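Local coordinates for protein acyl-coenzyme A oxidase 3 (Yarrowia lipolytica, PDB 5YS9) that oxidises aliphatic acyl-CoA esters of different chain lengths to trans-2-enoyl-CoA with FAD as cofactor, passing the electrons to O2 and forming H2O2 in peroxisomal fatty acid beta-oxidation, at residues Gly203-Ser207 with Ala246-Ile250; Lys227-Val231 with Ile271-Leu277; Leu510-Trp514 with Thr590-Ile594; Lys528-Leu532 with Ala542-Leu546. Residue numbers count along the deposited sequence, not the author numbering.

Overall arrangement
Two contacts tie together parts of the beta domain and two tie C-terminal helices; none joins the regions. In the beta domain, contact 1 joins the loop after strand 198-201 to strand 245-249, and contact 2 starts inside that loop closure, on strand 222-232, and ends beyond it at residues 271-277. The two therefore cross along the chain; their centres are about 20 Å apart, and both reach the same mixed sheet. The helical region follows in series. Contact 3 closes the span from helix 507-534 to helix 579-596, and contact 4, nested within it, folds the C-terminal part of helix 507-534 against helix 539-545; the centres of contacts 3 and 4 lie about 28 Å apart.

Contact 1. Residues Gly203-Ser207 with Ala246-Ile250; sequences GAAHS and ALGDI
This is a buried loop-on-strand contact in the beta domain: the turn Gly203-Ser207, between strands 198-201 and 210-219, packs beside the end of strand 245-249. Gly203 has phi/psi of 91/-20°, where a CB would clash with the preceding carbonyl. Ala204 and Ala205 then take helix-like angles, and Ser207 N hydrogen-bonds Gly203 O at 2.8 Å. Residues 246-249 are extended, and the CA atoms of Ala205 and Asp249 approach to 4.5 Å. Ala205 CB sits 3.5 Å from Asp249 CA and 3.9 Å from Gly248 O. Leu247, with both chi angles p, points toward the turn; its CD1 lies 3.5 Å from Ala204 O and 3.6 Å from Ala205 O, carbonyls that accept hydrogen bonds from Arg234. The side chain of Ala204 is about 8 Å from a bound FAD. Asp249, chi1 t, directs its carboxylate to Arg82 in a salt bridge and to Gly251 N. With no hydrogen bond between the segments, close van der Waals fit joins them, while Asp249's carboxylate and the turn's alanine carbonyls bond outside residues.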
loop_
_atom_site.group_PDB
_atom_site.type_symbol
_atom_site.label_atom_id
_atom_site.label_comp_id
_atom_site.label_asym_id
_atom_site.label_seq_id
_atom_site.Cartn_x
_atom_site.Cartn_y
_atom_site.Cartn_z
ATOM N N GLY A 203 -14.079 1.679 -21.124
ATOM C CA GLY A 203 -14.675 2.279 -22.332
ATOM C C GLY A 203 -16.144 1.965 -22.561
ATOM O O GLY A 203 -16.818 2.656 -23.334
ATOM N N ALA A 204 -16.637 0.893 -21.935
ATOM C CA ALA A 204 -18.013 0.451 -22.180
ATOM C C ALA A 204 -19.040 1.387 -21.599
ATOM O O ALA A 204 -20.146 1.485 -22.119
ATOM C CB ALA A 204 -18.249 -0.955 -21.647
ATOM N N ALA A 205 -18.711 2.032 -20.496
ATOM C CA ALA A 205 -19.745 2.740 -19.742
ATOM C C ALA A 205 -20.232 3.892 -20.588
ATOM O O ALA A 205 -21.387 4.002 -20.858
ATOM C CB ALA A 205 -19.239 3.210 -18.407
ATOM N N HIS A 206 -19.329 4.668 -21.112
ATOM C CA HIS A 206 -19.695 5.856 -21.860
ATOM C C HIS A 206 -19.091 5.987 -23.257
ATOM O O HIS A 206 -19.507 6.872 -23.978
ATOM C CB HIS A 206 -19.286 7.101 -21.061
ATOM C CG HIS A 206 -20.141 7.375 -19.867
ATOM N ND1 HIS A 206 -21.478 7.033 -19.807
ATOM C CD2 HIS A 206 -19.864 8.026 -18.711
ATOM C CE1 HIS A 206 -21.971 7.407 -18.642
ATOM N NE2 HIS A 206 -21.015 8.020 -17.965
ATOM N N SER A 207 -18.117 5.166 -23.639
ATOM C CA SER A 207 -17.341 5.470 -24.854
ATOM C C SER A 207 -17.580 4.559 -26.025
ATOM O O SER A 207 -17.640 5.022 -27.163
ATOM C CB SER A 207 -15.843 5.504 -24.526
ATOM O OG SER A 207 -15.668 5.941 -23.202
ATOM N N ALA A 246 -27.622 -4.031 -22.426
ATOM C CA ALA A 246 -27.717 -3.221 -21.259
ATOM C C ALA A 246 -26.288 -2.963 -20.806
ATOM O O ALA A 246 -25.452 -3.866 -20.796
ATOM C CB ALA A 246 -28.503 -3.943 -20.194
ATOM N N LEU A 247 -26.011 -1.734 -20.421
ATOM C CA LEU A 247 -24.746 -1.413 -19.807
ATOM C C LEU A 247 -24.824 -0.117 -18.981
ATOM O O LEU A 247 -25.805 0.619 -19.065
ATOM C CB LEU A 247 -23.686 -1.296 -20.895
ATOM C CG LEU A 247 -23.887 -0.203 -21.926
ATOM C CD1 LEU A 247 -23.562 1.190 -21.415
ATOM C CD2 LEU A 247 -22.977 -0.612 -23.084
ATOM N N GLY A 248 -23.846 0.059 -18.107
ATOM C CA GLY A 248 -23.800 1.175 -17.195
ATOM C C GLY A 248 -22.425 1.432 -16.634
ATOM O O GLY A 248 -21.562 0.596 -16.719
ATOM N N ASP A 249 -22.238 2.594 -16.039
ATOM C CA ASP A 249 -20.995 2.933 -15.393
ATOM C C ASP A 249 -20.861 2.207 -14.068
ATOM O O ASP A 249 -21.745 2.236 -13.242
ATOM C CB ASP A 249 -20.968 4.439 -15.173
ATOM C CG ASP A 249 -19.643 4.955 -14.700
ATOM O OD1 ASP A 249 -18.834 4.209 -14.155
ATOM O OD2 ASP A 249 -19.420 6.147 -14.871
ATOM N N ILE A 250 -19.733 1.550 -13.888
ATOM C CA ILE A 250 -19.418 0.867 -12.655
ATOM C C ILE A 250 -19.137 1.821 -11.513
ATOM O O ILE A 250 -19.293 1.473 -10.366
ATOM C CB ILE A 250 -18.341 -0.200 -12.848
ATOM C CG1 ILE A 250 -18.919 -1.302 -13.723
ATOM C CG2 ILE A 250 -17.899 -0.754 -11.514
ATOM C CD1 ILE A 250 -18.014 -2.466 -13.955
#

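Contact 2. Residues Lys227-Val231 with Ile271-Leu277; sequences KIFVV and IPRQNML
The beta domain's mixed sheet supplies this contact: a single beta bridge between strand 222-232 and the chain just past the end of strand 262-272. Residues 227-231 are extended. Ile271 and Pro272 end their strand, and Arg273-Asn275 make a 3-10 turn, with Asn275 N bonded to Pro272 O (3.1 Å) and Met276 N to Arg273 O (3.1 Å), before Met276 and Leu277 become extended again. Phe229 and Met276 form a non-hydrogen-bonded antiparallel pair, CA to CA 4.1 Å. Flanking hydrogen bonds run from Val230 N to Asn275 O (2.9 Å) and from Leu277 N to Ile228 O (3.0 Å), both nearly straight. A water accepts from Ile228 N (3.1 Å) and donates to Leu277 O (2.9 Å). In this acyl-CoA dehydrogenase-type middle domain, strand 222-232 pairs through its other edge with strand 210-219, so the returning chain occupies the edge left to it. Met276, all t, makes a Met-aromatic contact, SD 4.8 Å from the Phe229 ring centroid; Phe229 CD2 touches Met276 CB at 3.5 Å. Ile271, chi1 p, brings CD1 to 3.8 Å from Phe229 CB. Leu277, rotamer mt, places CD1 4.0 Å from Ile228 CG2 and CD2 4.1 Å from Val230 CG2, facing helix 116-136.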
loop_
_atom_site.group_PDB
_atom_site.type_symbol
_atom_site.label_atom_id
_atom_site.label_comp_id
_atom_site.label_asym_id
_atom_site.label_seq_id
_atom_site.Cartn_x
_atom_site.Cartn_y
_atom_site.Cartn_z
ATOM N N LYS A 227 -14.716 -18.137 -27.267
ATOM C CA LYS A 227 -14.134 -17.472 -28.441
ATOM C C LYS A 227 -14.556 -16.038 -28.393
ATOM O O LYS A 227 -15.230 -15.621 -27.464
ATOM C CB LYS A 227 -14.656 -18.088 -29.759
ATOM C CG LYS A 227 -14.676 -19.609 -29.838
ATOM C CD LYS A 227 -13.287 -20.210 -29.726
ATOM C CE LYS A 227 -13.411 -21.686 -29.395
ATOM N NZ LYS A 227 -12.090 -22.324 -29.193
ATOM N N ILE A 228 -14.247 -15.318 -29.456
ATOM C CA ILE A 228 -14.313 -13.881 -29.491
ATOM C C ILE A 228 -15.233 -13.472 -30.627
ATOM O O ILE A 228 -15.022 -13.904 -31.775
ATOM C CB ILE A 228 -12.906 -13.245 -29.714
ATOM C CG1 ILE A 228 -11.855 -13.892 -28.821
ATOM C CG2 ILE A 228 -12.957 -11.768 -29.414
ATOM C CD1 ILE A 228 -10.451 -13.291 -28.937
ATOM N N PHE A 229 -16.207 -12.599 -30.306
ATOM C CA PHE A 229 -17.238 -12.115 -31.267
ATOM C C PHE A 229 -17.315 -10.587 -31.205
ATOM O O PHE A 229 -17.282 -9.993 -30.100
ATOM C CB PHE A 229 -18.638 -12.712 -30.936
ATOM C CG PHE A 229 -18.640 -14.212 -30.808
ATOM C CD1 PHE A 229 -18.175 -14.826 -29.647
ATOM C CD2 PHE A 229 -19.084 -15.024 -31.858
ATOM C CE1 PHE A 229 -18.136 -16.209 -29.527
ATOM C CE2 PHE A 229 -19.068 -16.419 -31.740
ATOM C CZ PHE A 229 -18.586 -17.009 -30.575
ATOM N N VAL A 230 -17.449 -9.936 -32.363
ATOM C CA VAL A 230 -17.639 -8.484 -32.380
ATOM C C VAL A 230 -19.125 -8.237 -32.215
ATOM O O VAL A 230 -19.927 -8.733 -33.003
ATOM C CB VAL A 230 -17.135 -7.780 -33.672
ATOM C CG1 VAL A 230 -17.178 -6.271 -33.482
ATOM C CG2 VAL A 230 -15.717 -8.190 -33.999
ATOM N N VAL A 231 -19.486 -7.461 -31.200
ATOM C CA VAL A 231 -20.878 -7.099 -30.983
ATOM C C VAL A 231 -20.964 -5.617 -30.932
ATOM O O VAL A 231 -20.306 -4.965 -30.119
ATOM C CB VAL A 231 -21.423 -7.630 -29.632
ATOM C CG1 VAL A 231 -22.912 -7.268 -29.486
ATOM C CG2 VAL A 231 -21.151 -9.123 -29.478
ATOM N N ILE A 271 -26.263 -11.465 -33.798
ATOM C CA ILE A 271 -25.163 -10.968 -34.638
ATOM C C ILE A 271 -24.917 -11.910 -35.829
ATOM O O ILE A 271 -25.154 -13.106 -35.704
ATOM C CB ILE A 271 -23.822 -10.772 -33.872
ATOM C CG1 ILE A 271 -23.301 -12.069 -33.305
ATOM C CG2 ILE A 271 -23.952 -9.728 -32.769
ATOM C CD1 ILE A 271 -21.891 -11.940 -32.803
ATOM N N PRO A 272 -24.407 -11.389 -36.963
ATOM C CA PRO A 272 -24.078 -12.351 -38.035
ATOM C C PRO A 272 -22.953 -13.311 -37.600
ATOM O O PRO A 272 -22.127 -12.931 -36.769
ATOM C CB PRO A 272 -23.649 -11.447 -39.207
ATOM C CG PRO A 272 -24.122 -10.062 -38.865
ATOM C CD PRO A 272 -24.058 -10.007 -37.350
ATOM N N ARG A 273 -22.951 -14.539 -38.117
ATOM C CA ARG A 273 -21.803 -15.476 -37.983
ATOM C C ARG A 273 -20.415 -14.835 -38.252
ATOM O O ARG A 273 -19.401 -15.122 -37.571
ATOM C CB ARG A 273 -21.971 -16.652 -38.956
ATOM C CG ARG A 273 -21.026 -17.834 -38.753
ATOM C CD ARG A 273 -21.263 -18.946 -39.800
ATOM N NE ARG A 273 -20.354 -18.728 -40.935
ATOM C CZ ARG A 273 -20.673 -18.212 -42.115
ATOM N NH1 ARG A 273 -19.719 -18.018 -43.009
ATOM N NH2 ARG A 273 -21.920 -17.900 -42.417
ATOM N N GLN A 274 -20.379 -13.952 -39.237
ATOM C CA GLN A 274 -19.128 -13.354 -39.679
ATOM C C GLN A 274 -18.486 -12.434 -38.607
ATOM O O GLN A 274 -17.340 -11.963 -38.781
ATOM C CB GLN A 274 -19.359 -12.575 -40.985
ATOM C CG GLN A 274 -19.694 -13.420 -42.206
ATOM C CD GLN A 274 -21.161 -13.811 -42.372
ATOM O OE1 GLN A 274 -22.025 -13.558 -41.515
ATOM N NE2 GLN A 274 -21.449 -14.458 -43.492
ATOM N N ASN A 275 -19.226 -12.170 -37.522
ATOM C CA ASN A 275 -18.740 -11.275 -36.492
ATOM C C ASN A 275 -17.842 -11.996 -35.549
ATOM O O ASN A 275 -17.077 -11.352 -34.856
ATOM C CB ASN A 275 -19.881 -10.621 -35.717
ATOM C CG ASN A 275 -20.416 -9.368 -36.379
ATOM O OD1 ASN A 275 -20.979 -8.512 -35.713
ATOM N ND2 ASN A 275 -20.247 -9.248 -37.675
ATOM N N MET A 276 -17.963 -13.318 -35.494
ATOM C CA MET A 276 -17.003 -14.154 -34.791
ATOM C C MET A 276 -15.688 -14.030 -35.484
ATOM O O MET A 276 -15.626 -14.172 -36.697
ATOM C CB MET A 276 -17.403 -15.610 -34.838
ATOM C CG MET A 276 -16.371 -16.546 -34.208
ATOM S SD MET A 276 -16.933 -18.267 -34.268
ATOM C CE MET A 276 -15.412 -19.100 -33.774
ATOM N N LEU A 277 -14.631 -13.813 -34.717
ATOM C CA LEU A 277 -13.288 -13.691 -35.305
ATOM C C LEU A 277 -12.714 -15.089 -35.578
ATOM O O LEU A 277 -12.711 -15.926 -34.702
ATOM C CB LEU A 277 -12.389 -12.858 -34.393
ATOM C CG LEU A 277 -12.828 -11.397 -34.203
ATOM C CD1 LEU A 277 -11.952 -10.778 -33.138
ATOM C CD2 LEU A 277 -12.774 -10.581 -35.483
HETATM O O HOH W 1 -12.650 -16.523 -31.858
#

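Contact 3. Residues Leu510-Trp514 with Thr590-Ile594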
loop_
_atom_site.group_PDB
_atom_site.type_symbol
_atom_site.label_atom_id
_atom_site.label_comp_id
_atom_site.label_asym_id
_atom_site.label_seq_id
_atom_site.Cartn_x
_atom_site.Cartn_y
_atom_site.Cartn_z
ATOM N N LEU A 510 27.776 -14.609 -5.717
ATOM C CA LEU A 510 26.414 -14.196 -5.412
ATOM C C LEU A 510 25.418 -14.769 -6.455
ATOM O O LEU A 510 24.310 -15.191 -6.092
ATOM C CB LEU A 510 26.326 -12.668 -5.341
ATOM C CG LEU A 510 27.274 -11.871 -4.422
ATOM C CD1 LEU A 510 27.029 -10.382 -4.617
ATOM C CD2 LEU A 510 27.138 -12.254 -2.956
ATOM N N ILE A 511 25.814 -14.842 -7.731
ATOM C CA ILE A 511 24.957 -15.543 -8.708
ATOM C C ILE A 511 24.758 -17.029 -8.332
ATOM O O ILE A 511 23.620 -17.547 -8.290
ATOM C CB ILE A 511 25.479 -15.384 -10.132
ATOM C CG1 ILE A 511 25.196 -13.944 -10.613
ATOM C CG2 ILE A 511 24.810 -16.390 -11.076
ATOM C CD1 ILE A 511 25.942 -13.528 -11.868
ATOM N N GLU A 512 25.864 -17.684 -8.008
ATOM C CA GLU A 512 25.834 -19.096 -7.671
ATOM C C GLU A 512 24.935 -19.315 -6.447
ATOM O O GLU A 512 24.153 -20.263 -6.391
ATOM C CB GLU A 512 27.257 -19.609 -7.436
ATOM C CG GLU A 512 27.395 -21.125 -7.386
ATOM C CD GLU A 512 28.648 -21.537 -6.636
ATOM O OE1 GLU A 512 28.576 -21.969 -5.472
ATOM O OE2 GLU A 512 29.738 -21.376 -7.196
ATOM N N ALA A 513 25.029 -18.406 -5.494
ATOM C CA ALA A 513 24.236 -18.508 -4.276
ATOM C C ALA A 513 22.701 -18.414 -4.525
ATOM O O ALA A 513 21.939 -19.086 -3.858
ATOM C CB ALA A 513 24.695 -17.449 -3.277
ATOM N N TRP A 514 22.277 -17.585 -5.486
ATOM C CA TRP A 514 20.859 -17.538 -5.918
ATOM C C TRP A 514 20.442 -18.768 -6.745
ATOM O O TRP A 514 19.274 -19.212 -6.677
ATOM C CB TRP A 514 20.528 -16.211 -6.656
ATOM C CG TRP A 514 20.329 -15.141 -5.679
ATOM C CD1 TRP A 514 21.195 -14.132 -5.368
ATOM C CD2 TRP A 514 19.217 -15.017 -4.784
ATOM N NE1 TRP A 514 20.676 -13.379 -4.327
ATOM C CE2 TRP A 514 19.468 -13.898 -3.953
ATOM C CE3 TRP A 514 18.030 -15.753 -4.595
ATOM C CZ2 TRP A 514 18.562 -13.477 -2.959
ATOM C CZ3 TRP A 514 17.122 -15.331 -3.627
ATOM C CH2 TRP A 514 17.404 -14.205 -2.802
ATOM N N THR A 590 21.817 -7.329 -4.761
ATOM C CA THR A 590 21.932 -8.742 -4.635
ATOM C C THR A 590 22.196 -9.140 -3.174
ATOM O O THR A 590 21.602 -10.114 -2.659
ATOM C CB THR A 590 23.003 -9.290 -5.607
ATOM O OG1 THR A 590 22.616 -9.050 -6.972
ATOM C CG2 THR A 590 23.194 -10.778 -5.407
ATOM N N LEU A 591 23.072 -8.386 -2.507
ATOM C CA LEU A 591 23.391 -8.659 -1.110
ATOM C C LEU A 591 22.253 -8.280 -0.165
ATOM O O LEU A 591 22.052 -8.907 0.879
ATOM C CB LEU A 591 24.656 -7.929 -0.748
ATOM C CG LEU A 591 25.890 -8.536 -1.459
ATOM C CD1 LEU A 591 27.012 -7.542 -1.586
ATOM C CD2 LEU A 591 26.372 -9.772 -0.700
ATOM N N TRP A 592 21.524 -7.224 -0.524
ATOM C CA TRP A 592 20.364 -6.815 0.233
ATOM C C TRP A 592 19.315 -7.954 0.153
ATOM O O TRP A 592 18.793 -8.400 1.188
ATOM C CB TRP A 592 19.844 -5.435 -0.258
ATOM C CG TRP A 592 18.515 -5.085 0.268
ATOM C CD1 TRP A 592 18.217 -4.671 1.527
ATOM C CD2 TRP A 592 17.288 -5.152 -0.440
ATOM N NE1 TRP A 592 16.891 -4.466 1.651
ATOM C CE2 TRP A 592 16.274 -4.753 0.464
ATOM C CE3 TRP A 592 16.935 -5.535 -1.742
ATOM C CZ2 TRP A 592 14.907 -4.710 0.111
ATOM C CZ3 TRP A 592 15.560 -5.507 -2.098
ATOM C CH2 TRP A 592 14.566 -5.092 -1.164
ATOM N N SER A 593 19.083 -8.449 -1.072
ATOM C CA SER A 593 18.152 -9.548 -1.316
ATOM C C SER A 593 18.485 -10.798 -0.524
ATOM O O SER A 593 17.577 -11.500 -0.079
ATOM C CB SER A 593 18.144 -9.920 -2.789
ATOM O OG SER A 593 17.746 -8.842 -3.587
ATOM N N ILE A 594 19.770 -11.092 -0.402
ATOM C CA ILE A 594 20.259 -12.178 0.422
ATOM C C ILE A 594 19.953 -11.918 1.884
ATOM O O ILE A 594 19.532 -12.797 2.598
ATOM C CB ILE A 594 21.775 -12.365 0.214
ATOM C CG1 ILE A 594 22.046 -12.924 -1.177
ATOM C CG2 ILE A 594 22.380 -13.279 1.266
ATOM C CD1 ILE A 594 23.485 -12.859 -1.615
#
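Segments 510-514 and 590-594, on helices 507-534 and 579-596, have axes inclined at 37° and no closer than 10.9 Å. That spacing is filled by large side chains. Leu510, in the mt rotamer, points toward the partner helix: its CB lies 3.7 Å from Thr590 CG2, and its CD2 reaches 3.4 Å from Leu591 CD2 and 3.9 Å from Ile594 CD1. The CA-to-CB bond of Leu591 points away, yet with chi1 m and chi2 t its end returns to the interface. Ile594, also mt, starts sideways and extends back. One turn after Leu510, Trp514 leaves its helix sideways, and chi1 of -79° with chi2 of 104° carries the indole across the gap. Its NE1 approaches Ile594 CG1 at 3.5 Å and Thr590 CG2, which lies at the ring edge, at 3.8 Å, while its CZ2 is 3.6 Å from Ser593 CB. Thr590 and Ser593, both with chi1 m, turn their hydroxyls to their own helix, where OG1 bonds Ala586 O and OG bonds Phe589 O; Ser593 OG also bonds Arg559 NE of helix 547-573. That helix packs on Thr590 and helix 609-628 on Leu591 and Ile594, making this a buried piece of the C-terminal helical region; Phe601 also meets Trp514 edge-to-face. With no hydrogen bond between the segments, their attachment is apolar, and even Thr590 and Ser593 contribute carbon atoms to it.

Contact 4. Residues Lys528-Leu532 with Ala542-Leu546; sequences KFVEL and AFEEL
A helical hairpin in the C-terminal region of the acyl-CoA oxidase brings helix 539-545 back against the C-terminal part of helix 507-534 after a short connection. Residues 528-532 are regular helix, with Leu532 N bonded to Lys528 O at 2.9 Å. The nearest backbone pair is Phe529 and Ala542, CA to CA 5.9 Å. Ala542 points toward the first helix, its CB 3.8 Å from Phe529 CD2 and 4.2 Å from Leu532 CB; the small methyl allows this close approach. Phe543 follows with chi1 m and meets Phe529, chi1 t, in an offset stack: centroids are 4.6 Å apart, planes are inclined at 30°, and Phe529 CE2 lies over the Phe543 face. Helix 458-477 packs against both rings, Leu474 on Phe529 and Ile470 on Phe543; the side chain of Phe543 is about 10 Å from a bound FAD. Glu545 offers CB to Leu532 CD1 at 4.0 Å. Leu546, phi/psi -111/35°, leaves the helical angles of the residues before it and occupies the N-cap position of helix 547-573. Its mt side chain points into the hairpin, CD1 lying 3.9 Å from Phe529 CB and 4.2 Å from Leu532 CD1. Lys528 sends its amine to a salt bridge with Asp613 of the second subunit, while lower on the same side chain its CD rests 4.0 Å from Leu546 CD2.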
loop_
_atom_site.group_PDB
_atom_site.type_symbol
_atom_site.label_atom_id
_atom_site.label_comp_id
_atom_site.label_asym_id
_atom_site.label_seq_id
_atom_site.Cartn_x
_atom_site.Cartn_y
_atom_site.Cartn_z
ATOM N N LYS A 528 8.962 -33.955 -3.256
ATOM C CA LYS A 528 7.726 -34.112 -2.463
ATOM C C LYS A 528 6.518 -34.413 -3.337
ATOM O O LYS A 528 5.608 -35.137 -2.929
ATOM C CB LYS A 528 7.409 -32.854 -1.634
ATOM C CG LYS A 528 8.264 -32.617 -0.404
ATOM C CD LYS A 528 7.718 -31.448 0.435
ATOM C CE LYS A 528 7.697 -31.701 1.943
ATOM N NZ LYS A 528 8.993 -31.323 2.570
ATOM N N PHE A 529 6.498 -33.811 -4.520
ATOM C CA PHE A 529 5.431 -34.016 -5.489
ATOM C C PHE A 529 5.427 -35.464 -5.950
ATOM O O PHE A 529 4.368 -36.051 -6.168
ATOM C CB PHE A 529 5.653 -33.107 -6.692
ATOM C CG PHE A 529 4.763 -33.412 -7.842
ATOM C CD1 PHE A 529 5.131 -34.349 -8.785
ATOM C CD2 PHE A 529 3.550 -32.771 -7.976
ATOM C CE1 PHE A 529 4.330 -34.622 -9.873
ATOM C CE2 PHE A 529 2.720 -33.051 -9.058
ATOM C CZ PHE A 529 3.121 -33.978 -10.021
ATOM N N VAL A 530 6.634 -35.997 -6.148
ATOM C CA VAL A 530 6.840 -37.405 -6.462
ATOM C C VAL A 530 6.424 -38.334 -5.283
ATOM O O VAL A 530 5.763 -39.337 -5.526
ATOM C CB VAL A 530 8.289 -37.684 -6.982
ATOM C CG1 VAL A 530 8.545 -39.169 -7.191
ATOM C CG2 VAL A 530 8.545 -36.959 -8.297
ATOM N N GLU A 531 6.782 -38.016 -4.035
ATOM C CA GLU A 531 6.321 -38.833 -2.902
ATOM C C GLU A 531 4.784 -38.809 -2.835
ATOM O O GLU A 531 4.150 -39.828 -2.521
ATOM C CB GLU A 531 6.873 -38.357 -1.547
ATOM C CG GLU A 531 8.360 -38.580 -1.275
ATOM C CD GLU A 531 8.850 -37.775 -0.041
ATOM O OE1 GLU A 531 9.940 -37.141 -0.102
ATOM O OE2 GLU A 531 8.117 -37.749 0.992
ATOM N N LEU A 532 4.194 -37.647 -3.121
ATOM C CA LEU A 532 2.761 -37.465 -2.918
ATOM C C LEU A 532 1.920 -38.119 -4.006
ATOM O O LEU A 532 0.819 -38.605 -3.709
ATOM C CB LEU A 532 2.406 -35.979 -2.762
ATOM C CG LEU A 532 2.714 -35.353 -1.393
ATOM C CD1 LEU A 532 2.616 -33.848 -1.542
ATOM C CD2 LEU A 532 1.793 -35.837 -0.278
ATOM N N ALA A 542 -1.674 -32.962 -5.433
ATOM C CA ALA A 542 -0.296 -32.809 -4.991
ATOM C C ALA A 542 0.158 -31.348 -5.072
ATOM O O ALA A 542 0.723 -30.835 -4.112
ATOM C CB ALA A 542 0.608 -33.705 -5.828
ATOM N N PHE A 543 -0.089 -30.689 -6.209
ATOM C CA PHE A 543 0.217 -29.264 -6.354
ATOM C C PHE A 543 -0.498 -28.390 -5.284
ATOM O O PHE A 543 0.113 -27.464 -4.716
ATOM C CB PHE A 543 -0.138 -28.783 -7.767
ATOM C CG PHE A 543 0.756 -29.325 -8.830
ATOM C CD1 PHE A 543 2.149 -29.218 -8.723
ATOM C CD2 PHE A 543 0.222 -29.928 -9.982
ATOM C CE1 PHE A 543 2.980 -29.715 -9.732
ATOM C CE2 PHE A 543 1.053 -30.419 -10.999
ATOM C CZ PHE A 543 2.428 -30.308 -10.867
ATOM N N GLU A 544 -1.763 -28.719 -4.984
ATOM C CA GLU A 544 -2.541 -28.036 -3.925
ATOM C C GLU A 544 -1.874 -28.221 -2.545
ATOM O O GLU A 544 -1.691 -27.249 -1.796
ATOM C CB GLU A 544 -3.985 -28.544 -3.855
ATOM C CG GLU A 544 -4.786 -28.484 -5.153
ATOM C CD GLU A 544 -5.727 -27.305 -5.216
ATOM O OE1 GLU A 544 -6.813 -27.393 -4.560
ATOM O OE2 GLU A 544 -5.351 -26.324 -5.924
ATOM N N GLU A 545 -1.515 -29.458 -2.216
ATOM C CA GLU A 545 -0.713 -29.740 -1.014
ATOM C C GLU A 545 0.583 -28.942 -0.937
ATOM O O GLU A 545 1.086 -28.747 0.164
ATOM C CB GLU A 545 -0.337 -31.242 -0.903
ATOM C CG GLU A 545 -1.412 -32.149 -0.320
ATOM C CD GLU A 545 -1.883 -31.687 1.045
ATOM O OE1 GLU A 545 -1.055 -31.144 1.823
ATOM O OE2 GLU A 545 -3.092 -31.851 1.321
ATOM N N LEU A 546 1.128 -28.547 -2.093
ATOM C CA LEU A 546 2.392 -27.822 -2.195
ATOM C C LEU A 546 2.239 -26.360 -2.647
ATOM O O LEU A 546 3.102 -25.818 -3.368
ATOM C CB LEU A 546 3.312 -28.566 -3.171
ATOM C CG LEU A 546 3.713 -29.974 -2.697
ATOM C CD1 LEU A 546 4.306 -30.791 -3.838
ATOM C CD2 LEU A 546 4.670 -29.867 -1.523
#